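Long-range contacts in carboxylase (Deinococcus radiodurans, PDB 5H80), which probably carries out the ATP-dependent carboxylation of biotin, as the biotin carboxylase domain of a single-chain bacterial carboxylase: residues R46-W56 / D335-A345; T250-T258 / Q322-C332. All coordinates share one frame; numbering follows the deposited sequence. Where two conformers were deposited one is given.

How the interactions relate
Along the chain, interaction 2 lies wholly between the two halves of interaction 1: 46-56 comes first, then 250-258, 322-332 and finally 335-345. The centres of the two contacts are about 17 Å apart. Helices 325-332 and 336-344 follow each other directly; the first packs on strand 249-256, an outer strand of the antiparallel four-stranded sheet, and the second on helix 42-53 of the N-terminal domain. The contacts also touch, since R46 NH2 forms a salt bridge with E329 OE2 at 2.8 Å and its NE probably a hydrogen bond with H325 NE2. This helix pair thus connects the sheet of the ATP-binding domain, probably of ATP-grasp fold, to the N-terminal domain.

Interaction 1 (R46-W56 / D335-A345); sequences RIERAVSALGW and DLVTAQLRLAA. With EDO (1,2-ethanediol), chain E.
R46 and D335 form the charged end of this contact, a salt bridge with R46 NH2 2.9 Å from D335 OD1. The N-H points at the oxygen with a bend (131°), and OD1 is met from above its carboxylate plane. T338 N reaches the same oxygen from the opposite face, nearly straight, and V337 N adds a weak bond, making D335 the N-cap of helix 336-344. A water accepts from R46 NH1 and donates to D335 OD2. NH2 has a second carboxylate partner in E329, which should help fix the guanidinium. V337 CG2 covers one face of that group, 3.6 Å from R46 CZ.

The apolar part starts with V337 CG1, anti to its backbone N (chi1 -177°), which meets A50 CB at 3.6 Å. L341 CD1 fits among A50, V51 and L54, while L54 CD2 runs against R342 CD. W56 turns its CZ3 to L341 CB at 3.9 Å and its CH2 to A345 CB.

A Schellman motif at G55 closes helix 42-53. Segments 46-53 and 336-344 cross at -67°, their axes 8.8 Å apart. On other flanks, helix 42-53 packs against strand 34-37 and helix 70-74, and R49 forms a salt bridge with E447 of the second subunit.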
loop_
_atom_site.group_PDB
_atom_site.type_symbol
_atom_site.label_atom_id
_atom_site.label_comp_id
_atom_site.label_asym_id
_atom_site.label_seq_id
_atom_site.Cartn_x
_atom_site.Cartn_y
_atom_site.Cartn_z
ATOM N N ARG A 46 9.201 -10.327 5.591
ATOM C CA ARG A 46 7.805 -10.522 5.481
ATOM C C ARG A 46 7.140 -11.199 6.707
ATOM O O ARG A 46 6.118 -10.775 7.351
ATOM C CB ARG A 46 7.511 -11.277 4.181
ATOM C CG ARG A 46 5.986 -11.522 3.982
ATOM C CD ARG A 46 5.108 -10.267 3.697
ATOM N NE ARG A 46 3.656 -10.452 3.705
ATOM C CZ ARG A 46 2.929 -10.212 4.798
ATOM N NH1 ARG A 46 3.456 -10.043 5.980
ATOM N NH2 ARG A 46 1.637 -10.255 4.755
ATOM N N ILE A 47 7.693 -12.397 7.062
ATOM C CA ILE A 47 7.289 -13.140 8.204
ATOM C C ILE A 47 7.436 -12.343 9.507
ATOM O O ILE A 47 6.507 -12.405 10.324
ATOM C CB ILE A 47 7.878 -14.594 8.273
ATOM C CG1 ILE A 47 7.462 -15.347 7.046
ATOM C CG2 ILE A 47 7.425 -15.276 9.504
ATOM C CD1 ILE A 47 8.276 -16.623 6.771
ATOM N N GLU A 48 8.584 -11.705 9.784
ATOM C CA GLU A 48 8.815 -10.862 10.969
ATOM C C GLU A 48 7.747 -9.791 11.113
ATOM O O GLU A 48 7.157 -9.737 12.180
ATOM C CB GLU A 48 10.176 -10.164 10.931
ATOM C CG GLU A 48 11.270 -11.207 11.047
ATOM C CD GLU A 48 12.641 -10.724 10.614
ATOM O OE1 GLU A 48 12.748 -9.698 9.970
ATOM O OE2 GLU A 48 13.648 -11.441 10.873
ATOM N N ARG A 49 7.239 -9.296 9.975
ATOM C CA ARG A 49 6.197 -8.200 9.967
ATOM C C ARG A 49 4.826 -8.819 10.334
ATOM O O ARG A 49 4.160 -8.311 11.158
ATOM C CB ARG A 49 6.152 -7.448 8.663
ATOM C CG ARG A 49 7.303 -6.496 8.390
ATOM C CD ARG A 49 7.546 -6.171 6.965
ATOM N NE ARG A 49 8.504 -5.094 6.882
ATOM C CZ ARG A 49 9.044 -4.636 5.728
ATOM N NH1 ARG A 49 8.698 -5.150 4.525
ATOM N NH2 ARG A 49 9.956 -3.661 5.801
ATOM N N ALA A 50 4.470 -10.014 9.867
ATOM C CA ALA A 50 3.145 -10.683 10.214
ATOM C C ALA A 50 3.197 -11.123 11.762
ATOM O O ALA A 50 2.275 -10.947 12.526
ATOM C CB ALA A 50 3.028 -11.923 9.342
ATOM N N VAL A 51 4.342 -11.630 12.196
ATOM C CA VAL A 51 4.558 -12.000 13.604
ATOM C C VAL A 51 4.338 -10.807 14.512
ATOM O O VAL A 51 3.647 -10.959 15.546
ATOM C CB VAL A 51 5.917 -12.662 13.796
ATOM C CG1 VAL A 51 6.294 -12.935 15.281
ATOM C CG2 VAL A 51 5.854 -14.091 13.132
ATOM N N SER A 52 4.881 -9.700 14.149
ATOM C CA SER A 52 4.722 -8.424 14.914
ATOM C C SER A 52 3.282 -7.978 14.897
ATOM O O SER A 52 2.746 -7.563 15.983
ATOM C CB SER A 52 5.633 -7.314 14.463
ATOM O OG SER A 52 7.048 -7.541 14.758
ATOM N N ALA A 53 2.642 -8.037 13.721
ATOM C CA ALA A 53 1.183 -7.701 13.621
ATOM C C ALA A 53 0.320 -8.537 14.596
ATOM O O ALA A 53 -0.684 -8.080 15.181
ATOM C CB ALA A 53 0.665 -7.822 12.236
ATOM N N LEU A 54 0.663 -9.822 14.821
ATOM C CA LEU A 54 -0.041 -10.647 15.761
ATOM C C LEU A 54 0.274 -10.452 17.280
ATOM O O LEU A 54 -0.390 -11.068 18.108
ATOM C CB LEU A 54 0.212 -12.109 15.331
ATOM C CG LEU A 54 -0.339 -12.512 13.955
ATOM C CD1 LEU A 54 0.154 -13.949 13.602
ATOM C CD2 LEU A 54 -1.875 -12.476 14.035
ATOM N N GLY A 55 1.297 -9.654 17.575
ATOM C CA GLY A 55 1.844 -9.484 18.907
ATOM C C GLY A 55 2.662 -10.676 19.416
ATOM O O GLY A 55 2.782 -10.899 20.656
ATOM N N TRP A 56 3.157 -11.507 18.486
ATOM C CA TRP A 56 4.033 -12.596 18.781
ATOM C C TRP A 56 5.468 -12.176 18.646
ATOM O O TRP A 56 5.773 -11.014 18.354
ATOM C CB TRP A 56 3.727 -13.759 17.832
ATOM C CG TRP A 56 2.208 -14.270 17.820
ATOM C CD1 TRP A 56 1.125 -13.836 18.599
ATOM C CD2 TRP A 56 1.709 -15.332 17.056
ATOM N NE1 TRP A 56 -0.024 -14.566 18.308
ATOM C CE2 TRP A 56 0.297 -15.458 17.323
ATOM C CE3 TRP A 56 2.285 -16.193 16.121
ATOM C CZ2 TRP A 56 -0.469 -16.427 16.740
ATOM C CZ3 TRP A 56 1.519 -17.129 15.505
ATOM C CH2 TRP A 56 0.144 -17.303 15.832
ATOM N N ASP A 335 -4.295 -9.976 4.474
ATOM C CA ASP A 335 -2.955 -10.397 4.932
ATOM C C ASP A 335 -2.879 -11.979 5.003
ATOM O O ASP A 335 -3.443 -12.625 5.993
ATOM C CB ASP A 335 -2.695 -9.828 6.271
ATOM C CG ASP A 335 -1.254 -9.990 6.755
ATOM O OD1 ASP A 335 -0.594 -11.058 6.404
ATOM O OD2 ASP A 335 -0.714 -9.062 7.438
ATOM N N LEU A 336 -2.316 -12.532 3.972
ATOM C CA LEU A 336 -2.109 -14.012 3.914
ATOM C C LEU A 336 -1.204 -14.551 4.950
ATOM O O LEU A 336 -1.413 -15.741 5.369
ATOM C CB LEU A 336 -1.719 -14.504 2.530
ATOM C CG LEU A 336 -2.858 -14.409 1.473
ATOM C CD1 LEU A 336 -2.413 -14.503 0.042
ATOM C CD2 LEU A 336 -4.011 -15.340 1.834
ATOM N N VAL A 337 -0.179 -13.779 5.365
ATOM C CA VAL A 337 0.830 -14.438 6.261
ATOM C C VAL A 337 0.338 -14.460 7.714
ATOM O O VAL A 337 0.547 -15.403 8.520
ATOM C CB VAL A 337 2.224 -13.837 6.084
ATOM C CG1 VAL A 337 3.284 -14.573 6.955
ATOM C CG2 VAL A 337 2.609 -13.802 4.580
ATOM N N THR A 338 -0.290 -13.348 8.218
ATOM C CA THR A 338 -0.932 -13.464 9.560
ATOM C C THR A 338 -1.996 -14.594 9.597
ATOM O O THR A 338 -2.041 -15.379 10.547
ATOM C CB THR A 338 -1.581 -12.124 9.976
ATOM O OG1 THR A 338 -2.525 -11.688 8.966
ATOM C CG2 THR A 338 -0.513 -11.155 10.155
ATOM N N ALA A 339 -2.787 -14.754 8.498
ATOM C CA ALA A 339 -3.812 -15.829 8.338
ATOM C C ALA A 339 -3.096 -17.224 8.417
ATOM O O ALA A 339 -3.504 -18.088 9.204
ATOM C CB ALA A 339 -4.599 -15.724 7.081
ATOM N N GLN A 340 -2.019 -17.327 7.684
ATOM C CA GLN A 340 -1.235 -18.564 7.645
ATOM C C GLN A 340 -0.721 -18.984 9.065
ATOM O O GLN A 340 -0.999 -20.142 9.500
ATOM C CB GLN A 340 -0.085 -18.413 6.728
ATOM C CG GLN A 340 0.724 -19.715 6.483
ATOM C CD GLN A 340 2.032 -19.430 5.781
ATOM O OE1 GLN A 340 2.599 -18.327 5.804
ATOM N NE2 GLN A 340 2.523 -20.466 5.049
ATOM N N LEU A 341 -0.161 -18.058 9.800
ATOM C CA LEU A 341 0.323 -18.225 11.160
ATOM C C LEU A 341 -0.807 -18.645 12.119
ATOM O O LEU A 341 -0.647 -19.576 12.908
ATOM C CB LEU A 341 0.973 -16.964 11.676
ATOM C CG LEU A 341 2.394 -16.630 11.113
ATOM C CD1 LEU A 341 2.746 -15.120 11.249
ATOM C CD2 LEU A 341 3.377 -17.566 11.894
ATOM N N ARG A 342 -1.950 -17.965 12.060
ATOM C CA ARG A 342 -3.092 -18.248 12.867
ATOM C C ARG A 342 -3.718 -19.609 12.539
ATOM O O ARG A 342 -4.148 -20.316 13.504
ATOM C CB ARG A 342 -4.137 -17.110 12.932
ATOM C CG ARG A 342 -3.522 -15.765 13.401
ATOM C CD ARG A 342 -4.555 -14.681 13.250
ATOM N NE ARG A 342 -5.692 -14.866 14.128
ATOM C CZ ARG A 342 -6.469 -13.888 14.585
ATOM N NH1 ARG A 342 -7.421 -14.187 15.443
ATOM N NH2 ARG A 342 -6.345 -12.607 14.176
ATOM N N LEU A 343 -3.804 -19.951 11.254
ATOM C CA LEU A 343 -4.239 -21.265 10.830
ATOM C C LEU A 343 -3.317 -22.339 11.411
ATOM O O LEU A 343 -3.857 -23.292 12.041
ATOM C CB LEU A 343 -4.335 -21.367 9.346
ATOM C CG LEU A 343 -5.587 -20.620 8.802
ATOM C CD1 LEU A 343 -5.333 -20.417 7.314
ATOM C CD2 LEU A 343 -7.018 -21.129 9.090
ATOM N N ALA A 344 -1.994 -22.192 11.250
ATOM C CA ALA A 344 -1.039 -23.093 11.916
ATOM C C ALA A 344 -1.228 -23.289 13.422
ATOM O O ALA A 344 -1.146 -24.460 13.919
ATOM C CB ALA A 344 0.394 -22.706 11.618
ATOM N N ALA A 345 -1.677 -22.229 14.134
ATOM C CA ALA A 345 -1.838 -22.230 15.566
ATOM C C ALA A 345 -3.235 -22.723 16.000
ATOM O O ALA A 345 -3.479 -22.811 17.183
ATOM C CB ALA A 345 -1.662 -20.783 16.040
HETATM C C1 EDO E . -0.303 -13.733 22.486
HETATM O O1 EDO E . 0.779 -12.814 22.697
HETATM C C2 EDO E . -1.219 -13.078 21.434
HETATM O O2 EDO E . -2.386 -13.891 21.211
HETATM O O HOH W 1 1.763 -8.754 7.886
#

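Interaction 2 (T250-T258 / Q322-C332); sequences THLWERDCT and QVEHTVTEEWC. With EDO (1,2-ethanediol), chain G.
Over one face of the R255 guanidinium lies the backbone joining E324 to H325, while Q322 OE1 and T328 OG1 sit at its edge. NH1 donates to T328 OG1 at 2.8 Å (151°); the bond from NH2 to Q322 OE1 is weak and bent, with guanidinium and amide planes 59° apart. The W253 ring carries H251 CE1 over one face, and C332 SG meets its edge, 3.6 Å from W253 CE3, in a Cys sulfur-aromatic contact. W331 stands obliquely to W253 and rests its CZ3 3.8 Å from W253 CB.

This buried contact packs helix 325-332 on strand 249-256, an outer strand of the four-stranded antiparallel sheet in the ATP-grasp fold expected of this family. The bend of R255 at chi3 (-66°) carries its guanidinium toward T328 and Q322, and E239 on the adjacent strand 236-245 takes its NE in a salt bridge. Along the shaft, R255 CD lies 3.6 Å from V327 CG2. E324 sends its CG to R255 NE, but its carboxylate pairs with K265 and R372. T328 OG1 also donates to a water that bonds to L252 O and E254 O, while T328 CG2 packs 3.7 Å from L252 CB.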
loop_
_atom_site.group_PDB
_atom_site.type_symbol
_atom_site.label_atom_id
_atom_site.label_comp_id
_atom_site.label_asym_id
_atom_site.label_seq_id
_atom_site.Cartn_x
_atom_site.Cartn_y
_atom_site.Cartn_z
ATOM N N THR A 250 -11.150 -22.829 1.561
ATOM C CA THR A 250 -11.544 -21.678 0.805
ATOM C C THR A 250 -10.443 -21.228 -0.141
ATOM O O THR A 250 -9.391 -21.913 -0.294
ATOM C CB THR A 250 -12.002 -20.565 1.760
ATOM O OG1 THR A 250 -12.757 -19.581 1.069
ATOM C CG2 THR A 250 -10.779 -19.911 2.416
ATOM N N HIS A 251 -10.657 -20.104 -0.821
ATOM C CA HIS A 251 -9.833 -19.621 -1.869
ATOM C C HIS A 251 -9.768 -18.082 -1.838
ATOM O O HIS A 251 -10.657 -17.409 -1.317
ATOM C CB HIS A 251 -10.204 -20.129 -3.220
ATOM C CG HIS A 251 -11.474 -19.512 -3.778
ATOM N ND1 HIS A 251 -11.521 -18.313 -4.433
ATOM C CD2 HIS A 251 -12.765 -19.909 -3.656
ATOM C CE1 HIS A 251 -12.786 -18.049 -4.798
ATOM N NE2 HIS A 251 -13.538 -18.951 -4.253
ATOM N N LEU A 252 -8.688 -17.592 -2.353
ATOM C CA LEU A 252 -8.465 -16.124 -2.696
ATOM C C LEU A 252 -8.319 -15.939 -4.232
ATOM O O LEU A 252 -7.439 -15.176 -4.694
ATOM C CB LEU A 252 -7.352 -15.453 -1.884
ATOM C CG LEU A 252 -7.572 -15.151 -0.421
ATOM C CD1 LEU A 252 -8.869 -14.344 -0.202
ATOM C CD2 LEU A 252 -7.545 -16.436 0.285
ATOM N N TRP A 253 -9.103 -16.689 -5.048
ATOM C CA TRP A 253 -9.109 -16.588 -6.477
ATOM C C TRP A 253 -7.736 -16.939 -7.075
ATOM O O TRP A 253 -6.974 -17.703 -6.469
ATOM C CB TRP A 253 -9.645 -15.163 -6.964
ATOM C CG TRP A 253 -11.093 -14.976 -6.455
ATOM C CD1 TRP A 253 -12.250 -15.363 -7.056
ATOM C CD2 TRP A 253 -11.468 -14.234 -5.298
ATOM N NE1 TRP A 253 -13.322 -14.948 -6.315
ATOM C CE2 TRP A 253 -12.878 -14.275 -5.216
ATOM C CE3 TRP A 253 -10.718 -13.578 -4.266
ATOM C CZ2 TRP A 253 -13.587 -13.616 -4.174
ATOM C CZ3 TRP A 253 -11.460 -12.960 -3.187
ATOM C CH2 TRP A 253 -12.822 -12.942 -3.217
ATOM N N GLU A 254 -7.375 -16.306 -8.172
ATOM C CA GLU A 254 -6.270 -16.692 -8.985
ATOM C C GLU A 254 -5.172 -15.699 -9.139
ATOM O O GLU A 254 -5.352 -14.464 -9.001
ATOM C CB GLU A 254 -6.728 -17.175 -10.354
ATOM C CG GLU A 254 -6.988 -16.211 -11.490
ATOM C CD GLU A 254 -8.154 -15.226 -11.269
ATOM O OE1 GLU A 254 -8.964 -15.495 -10.368
ATOM O OE2 GLU A 254 -8.171 -14.293 -12.072
ATOM N N ARG A 255 -4.058 -16.173 -9.717
ATOM C CA ARG A 255 -2.933 -15.325 -10.191
ATOM C C ARG A 255 -2.411 -15.887 -11.482
ATOM O O ARG A 255 -2.555 -17.124 -11.713
ATOM C CB ARG A 255 -1.746 -15.340 -9.216
ATOM C CG ARG A 255 -1.885 -14.707 -7.885
ATOM C CD ARG A 255 -0.716 -14.898 -6.920
ATOM N NE ARG A 255 -0.474 -16.269 -6.473
ATOM C CZ ARG A 255 -0.816 -16.761 -5.303
ATOM N NH1 ARG A 255 -1.478 -16.042 -4.369
ATOM N NH2 ARG A 255 -0.481 -17.987 -5.026
ATOM N N ASP A 256 -1.911 -15.000 -12.351
ATOM C CA ASP A 256 -1.358 -15.400 -13.629
ATOM C C ASP A 256 0.081 -15.015 -13.641
ATOM O O ASP A 256 0.436 -13.830 -13.534
ATOM C CB ASP A 256 -2.088 -14.810 -14.750
ATOM C CG ASP A 256 -1.683 -15.328 -16.147
ATOM O OD1 ASP A 256 -0.505 -15.206 -16.522
ATOM O OD2 ASP A 256 -2.659 -15.782 -16.806
ATOM N N CYS A 257 0.877 -16.028 -13.850
ATOM C CA CYS A 257 2.334 -15.902 -13.794
ATOM C C CYS A 257 2.949 -16.386 -15.145
ATOM O O CYS A 257 4.015 -17.038 -15.161
ATOM C CB CYS A 257 2.901 -16.749 -12.721
ATOM S SG CYS A 257 2.135 -16.495 -11.079
ATOM N N THR A 258 2.309 -16.052 -16.237
ATOM C CA THR A 258 2.706 -16.544 -17.569
ATOM C C THR A 258 4.055 -16.062 -18.088
ATOM O O THR A 258 4.770 -16.757 -18.799
ATOM C CB THR A 258 1.556 -16.263 -18.542
ATOM O OG1 THR A 258 0.336 -16.946 -18.153
ATOM C CG2 THR A 258 1.991 -16.522 -20.087
ATOM N N GLN A 322 3.743 -18.726 -1.205
ATOM C CA GLN A 322 4.595 -18.396 -2.370
ATOM C C GLN A 322 5.053 -16.952 -2.500
ATOM O O GLN A 322 4.380 -16.021 -1.924
ATOM C CB GLN A 322 3.817 -18.657 -3.644
ATOM C CG GLN A 322 3.699 -20.114 -4.105
ATOM C CD GLN A 322 2.777 -20.272 -5.253
ATOM O OE1 GLN A 322 1.858 -19.459 -5.483
ATOM N NE2 GLN A 322 3.059 -21.276 -6.079
ATOM N N VAL A 323 6.074 -16.760 -3.332
ATOM C CA VAL A 323 6.691 -15.478 -3.521
ATOM C C VAL A 323 5.608 -14.446 -3.963
ATOM O O VAL A 323 5.654 -13.249 -3.449
ATOM C CB VAL A 323 7.774 -15.512 -4.649
ATOM C CG1 VAL A 323 8.274 -14.131 -4.982
ATOM C CG2 VAL A 323 9.007 -16.267 -4.142
ATOM N N GLU A 324 4.739 -14.842 -4.904
ATOM C CA GLU A 324 3.721 -13.989 -5.436
ATOM C C GLU A 324 2.454 -13.815 -4.553
ATOM O O GLU A 324 1.445 -13.362 -5.110
ATOM C CB GLU A 324 3.392 -14.371 -6.865
ATOM C CG GLU A 324 2.847 -15.693 -7.092
ATOM C CD GLU A 324 3.852 -16.848 -7.203
ATOM O OE1 GLU A 324 4.988 -16.746 -6.698
ATOM O OE2 GLU A 324 3.461 -17.881 -7.827
ATOM N N HIS A 325 2.461 -14.257 -3.246
ATOM C CA HIS A 325 1.301 -14.202 -2.390
ATOM C C HIS A 325 0.995 -12.660 -2.264
ATOM O O HIS A 325 -0.199 -12.338 -2.168
ATOM C CB HIS A 325 1.581 -14.762 -1.011
ATOM C CG HIS A 325 2.484 -13.887 -0.168
ATOM N ND1 HIS A 325 3.848 -13.858 -0.269
ATOM C CD2 HIS A 325 2.166 -12.934 0.763
ATOM C CE1 HIS A 325 4.366 -12.963 0.591
ATOM N NE2 HIS A 325 3.357 -12.389 1.235
ATOM N N THR A 326 2.057 -11.869 -2.409
ATOM C CA THR A 326 1.855 -10.363 -2.317
ATOM C C THR A 326 0.754 -9.765 -3.258
ATOM O O THR A 326 -0.062 -8.822 -2.838
ATOM C CB THR A 326 3.116 -9.645 -2.659
ATOM O OG1 THR A 326 3.461 -10.054 -3.968
ATOM C CG2 THR A 326 4.254 -9.992 -1.647
ATOM N N VAL A 327 0.682 -10.173 -4.495
ATOM C CA VAL A 327 -0.342 -9.600 -5.441
ATOM C C VAL A 327 -1.789 -9.879 -5.060
ATOM O O VAL A 327 -2.666 -9.016 -5.191
ATOM C CB VAL A 327 -0.140 -9.979 -6.929
ATOM C CG1 VAL A 327 0.826 -9.070 -7.629
ATOM C CG2 VAL A 327 0.299 -11.421 -7.124
ATOM N N THR A 328 -2.050 -11.082 -4.540
ATOM C CA THR A 328 -3.309 -11.446 -4.057
ATOM C C THR A 328 -3.653 -10.628 -2.857
ATOM O O THR A 328 -4.769 -10.161 -2.740
ATOM C CB THR A 328 -3.268 -12.938 -3.627
ATOM O OG1 THR A 328 -3.047 -13.736 -4.795
ATOM C CG2 THR A 328 -4.516 -13.392 -2.941
ATOM N N GLU A 329 -2.682 -10.457 -1.967
ATOM C CA GLU A 329 -2.873 -9.577 -0.770
ATOM C C GLU A 329 -3.373 -8.214 -1.213
ATOM O O GLU A 329 -4.332 -7.695 -0.621
ATOM C CB GLU A 329 -1.514 -9.475 0.002
ATOM C CG GLU A 329 -1.200 -10.780 0.750
ATOM C CD GLU A 329 -0.075 -10.601 1.802
ATOM O OE1 GLU A 329 0.773 -9.714 1.619
ATOM O OE2 GLU A 329 -0.070 -11.310 2.802
ATOM N N GLU A 330 -2.734 -7.556 -2.136
ATOM C CA GLU A 330 -3.097 -6.168 -2.458
ATOM C C GLU A 330 -4.412 -6.122 -3.288
ATOM O O GLU A 330 -5.255 -5.170 -3.085
ATOM C CB GLU A 330 -1.915 -5.492 -3.138
ATOM C CG GLU A 330 -0.622 -5.241 -2.340
ATOM C CD GLU A 330 -0.870 -4.602 -1.098
ATOM O OE1 GLU A 330 -1.528 -3.514 -1.110
ATOM O OE2 GLU A 330 -0.574 -5.166 -0.073
ATOM N N TRP A 331 -4.583 -7.021 -4.257
ATOM C CA TRP A 331 -5.855 -7.150 -4.949
ATOM C C TRP A 331 -7.037 -7.392 -3.984
ATOM O O TRP A 331 -8.081 -6.678 -4.081
ATOM C CB TRP A 331 -5.783 -8.235 -6.040
ATOM C CG TRP A 331 -7.028 -8.421 -6.813
ATOM C CD1 TRP A 331 -7.941 -7.422 -7.253
ATOM C CD2 TRP A 331 -7.540 -9.636 -7.232
ATOM N NE1 TRP A 331 -8.950 -7.998 -7.949
ATOM C CE2 TRP A 331 -8.712 -9.367 -8.001
ATOM C CE3 TRP A 331 -7.064 -10.984 -7.160
ATOM C CZ2 TRP A 331 -9.429 -10.363 -8.634
ATOM C CZ3 TRP A 331 -7.810 -11.958 -7.718
ATOM C CH2 TRP A 331 -9.026 -11.665 -8.473
ATOM N N CYS A 332 -6.943 -8.388 -3.090
ATOM C CA CYS A 332 -8.041 -8.872 -2.261
ATOM C C CYS A 332 -8.195 -8.029 -0.978
ATOM O O CYS A 332 -9.224 -8.103 -0.319
ATOM C CB CYS A 332 -7.871 -10.342 -1.915
ATOM S SG CYS A 332 -7.999 -11.469 -3.354
HETATM C C1 EDO G . -1.071 -6.222 3.054
HETATM O O1 EDO G . -2.064 -5.766 2.115
HETATM C C2 EDO G . -1.565 -7.207 4.065
HETATM O O2 EDO G . -2.686 -6.511 4.650
HETATM O O HOH W 2 -5.396 -13.949 -6.206
#